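Local structure of YncI copper-binding domain-containing protein (Nocardia farcinica, 3ESM) at the interface of chains A and B. The protein is of unknown function but, as a YcnI-like membrane protein with an immunoglobulin-like domain, probably extracytoplasmic, may take part in copper binding. Coordinates in Å, arbitrary orientation; residue numbers count along the deposited sequence, not the author numbering. Chains: chain A/B, uncharacterized protein.

The interface of chains A and B. Residues chain A 34, 73-75, 77-78; chain B 55-57, 59.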
ATOM      1  N   THR A  34      -3.336  -4.957  -6.398  1.00 21.06           N
ATOM      2  CA  THR A  34      -4.316  -3.841  -6.332  1.00 21.44           C
ATOM      3  C   THR A  34      -3.725  -2.456  -6.115  1.00 22.99           C
ATOM      4  O   THR A  34      -4.413  -1.440  -6.314  1.00 22.83           O
ATOM      5  CB  THR A  34      -5.368  -4.077  -5.247  1.00 22.67           C
ATOM      6  OG1 THR A  34      -4.716  -4.185  -3.967  1.00 23.81           O
ATOM      7  CG2 THR A  34      -6.151  -5.362  -5.577  1.00 26.50           C
ATOM      8  N   ALA A  73      -5.863   0.468  -7.812  1.00 21.29           N
ATOM      9  CA  ALA A  73      -6.973  -0.022  -8.645  1.00 21.41           C
ATOM     10  C   ALA A  73      -8.295   0.547  -8.129  1.00 22.18           C
ATOM     11  O   ALA A  73      -8.565   0.508  -6.922  1.00 22.07           O
ATOM     12  CB  ALA A  73      -6.972  -1.557  -8.582  1.00 21.48           C
ATOM     13  N   ASP A  74      -9.050   1.213  -9.022  1.00 23.23           N
ATOM     14  CA  ASP A  74     -10.389   1.684  -8.674  1.00 24.45           C
ATOM     15  C   ASP A  74     -11.308   0.569  -8.193  1.00 23.08           C
ATOM     16  O   ASP A  74     -11.201  -0.561  -8.604  1.00 23.29           O
ATOM     17  CB  ASP A  74     -11.060   2.336  -9.883  1.00 25.14           C
ATOM     18  CG  ASP A  74     -10.285   3.516 -10.404  1.00 29.09           C
ATOM     19  OD1 ASP A  74      -9.469   4.063  -9.651  1.00 30.17           O
ATOM     20  OD2 ASP A  74     -10.489   3.862 -11.592  1.00 34.22           O
ATOM     21  N   PRO A  75     -12.293   0.933  -7.371  1.00 24.12           N
ATOM     22  CA  PRO A  75     -13.318  -0.026  -6.911  1.00 24.58           C
ATOM     23  C   PRO A  75     -13.982  -0.706  -8.118  1.00 23.73           C
ATOM     24  O   PRO A  75     -14.338  -0.031  -9.104  1.00 24.07           O
ATOM     25  CB  PRO A  75     -14.300   0.884  -6.161  1.00 25.81           C
ATOM     26  CG  PRO A  75     -13.433   1.956  -5.620  1.00 25.81           C
ATOM     27  CD  PRO A  75     -12.449   2.246  -6.760  1.00 24.18           C
ATOM     28  N   ASN A  77     -12.505  -2.678 -10.204  1.00 25.35           N
ATOM     29  CA  ASN A  77     -11.382  -3.234 -10.944  1.00 24.81           C
ATOM     30  C   ASN A  77     -10.744  -4.305 -10.080  1.00 25.68           C
ATOM     31  O   ASN A  77     -10.276  -3.977  -8.986  1.00 25.22           O
ATOM     32  CB  ASN A  77     -10.394  -2.097 -11.236  1.00 24.81           C
ATOM     33  CG  ASN A  77      -9.183  -2.559 -12.012  1.00 25.50           C
ATOM     34  OD1 ASN A  77      -9.010  -3.756 -12.262  1.00 26.74           O
ATOM     35  ND2 ASN A  77      -8.327  -1.612 -12.398  1.00 24.19           N
ATOM     36  N   PRO A  78     -10.729  -5.563 -10.542  1.00 26.44           N
ATOM     37  CA  PRO A  78     -10.225  -6.663  -9.715  1.00 27.71           C
ATOM     38  C   PRO A  78      -8.691  -6.645  -9.562  1.00 29.06           C
ATOM     39  O   PRO A  78      -8.154  -7.503  -8.843  1.00 30.87           O
ATOM     40  CB  PRO A  78     -10.626  -7.904 -10.519  1.00 29.54           C
ATOM     41  CG  PRO A  78     -10.653  -7.443 -11.922  1.00 28.73           C
ATOM     42  CD  PRO A  78     -11.214  -6.058 -11.848  1.00 26.84           C
TER
ATOM     43  N   THR B  55     -10.578   7.277  -1.203  1.00 24.09           N
ATOM     44  CA  THR B  55     -11.354   6.282  -1.912  1.00 24.46           C
ATOM     45  C   THR B  55     -11.162   4.945  -1.228  1.00 24.97           C
ATOM     46  O   THR B  55     -10.064   4.627  -0.829  1.00 26.39           O
ATOM     47  CB  THR B  55     -10.935   6.205  -3.385  1.00 25.58           C
ATOM     48  OG1 THR B  55     -11.300   7.473  -4.002  1.00 28.01           O
ATOM     49  CG2 THR B  55     -11.673   5.060  -4.065  1.00 29.12           C
ATOM     50  N   ALA B  56     -12.238   4.185  -1.049  1.00 24.34           N
ATOM     51  CA  ALA B  56     -12.124   2.866  -0.419  1.00 24.01           C
ATOM     52  C   ALA B  56     -12.491   1.751  -1.406  1.00 24.31           C
ATOM     53  O   ALA B  56     -13.419   1.910  -2.246  1.00 24.52           O
ATOM     54  CB  ALA B  56     -12.982   2.775   0.826  1.00 25.07           C
ATOM     55  N   ARG B  57     -11.756   0.641  -1.325  1.00 22.70           N
ATOM     56  CA  ARG B  57     -12.111  -0.564  -2.077  1.00 23.10           C
ATOM     57  C   ARG B  57     -12.181  -1.705  -1.070  1.00 24.00           C
ATOM     58  O   ARG B  57     -11.364  -1.774  -0.148  1.00 23.41           O
ATOM     59  CB  ARG B  57     -11.110  -0.951  -3.183  1.00 24.41           C
ATOM     60  CG  ARG B  57      -9.726  -1.279  -2.739  1.00 25.49           C
ATOM     61  CD  ARG B  57      -8.840  -1.590  -3.983  1.00 26.25           C
ATOM     62  NE  ARG B  57      -9.107  -2.911  -4.553  1.00 25.26           N
ATOM     63  CZ  ARG B  57      -9.527  -3.155  -5.797  1.00 28.72           C
ATOM     64  NH1 ARG B  57      -9.752  -2.163  -6.676  1.00 22.28           N
ATOM     65  NH2 ARG B  57      -9.711  -4.416  -6.160  1.00 27.61           N
ATOM     66  N   ASP B  59     -11.954  -5.749  -1.185  1.00 24.69           N
ATOM     67  CA  ASP B  59     -11.644  -6.881  -2.073  1.00 24.73           C
ATOM     68  C   ASP B  59     -12.362  -8.156  -1.614  1.00 24.60           C
ATOM     69  O   ASP B  59     -12.567  -8.358  -0.424  1.00 24.38           O
ATOM     70  CB  ASP B  59     -10.151  -7.130  -2.143  1.00 25.29           C
ATOM     71  CG  ASP B  59      -9.462  -6.144  -3.105  1.00 28.62           C
ATOM     72  OD1 ASP B  59      -9.384  -6.466  -4.318  1.00 30.07           O
ATOM     73  OD2 ASP B  59      -9.065  -5.059  -2.652  1.00 31.17           O
TER
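With CG set between the backbone N and the carbonyl carbon (chi1 62°) and the chain bent at chi3 (-76°), B:Arg57 turns its guanidinium toward the backbone carbonyl of A:Asn77. The contact joins two immunoglobulin-like domains of the DUF1775 (YcnI-like) family: strand 54-60 of chain B faces the end of strand 66-73 and the loop after it in chain A. The two-fold repeats the arrangement with the chains exchanged, although the structure alone does not show whether this dimer forms in the cell.

The guanidinium meets A:Asn77 end-on. B:Arg57 NH2 donates to A:Asn77 O at 2.9 Å, and B:Arg57 NH1 donates to the same oxygen at 3.0 Å, with the acceptor lying nearly in the guanidinium plane. Both bonds are moderately bent at the hydrogen. A weak bond runs from B:Arg57 NH1 to the carbonyl A:Ala73 O, which sits off the guanidinium plane. The nearby A:Asp74 O also approaches NH1, but the N-H is not directed at it.

Along the adjoining NE/NH2 edge, which shares NH2 with the grip on A:Asn77, the guanidinium is held side-on by B:Asp59, from its own chain. B:Arg57 NE reaches B:Asp59 OD2 at 2.9 Å, and B:Arg57 NH2 forms a nearly straight, salt-bridging bond to B:Asp59 OD1 at 2.8 Å. Both carboxylate oxygens are met on their syn sides, though tilted from the carboxylate plane. This pairing fixes the rotation of the guanidinium and probably balances its charge where it meets neutral backbone carbonyls.

The methyl of A:Thr34 lies over one face of the guanidinium, toward NH2, and meets B:Asp59 tip to tip, its CG2 lying 3.6 Å from B:Asp59 OD1 and 4.0 Å from B:Arg57 CZ. Toward the start of strand 54-60 of chain B, the ring of A:Pro75 crosses B:Thr55 at about a right angle, bringing A:Pro75 CG to 3.9 Å from B:Thr55 CG2. The same ring carbon also rests against the backbone carbonyl of B:Ala56.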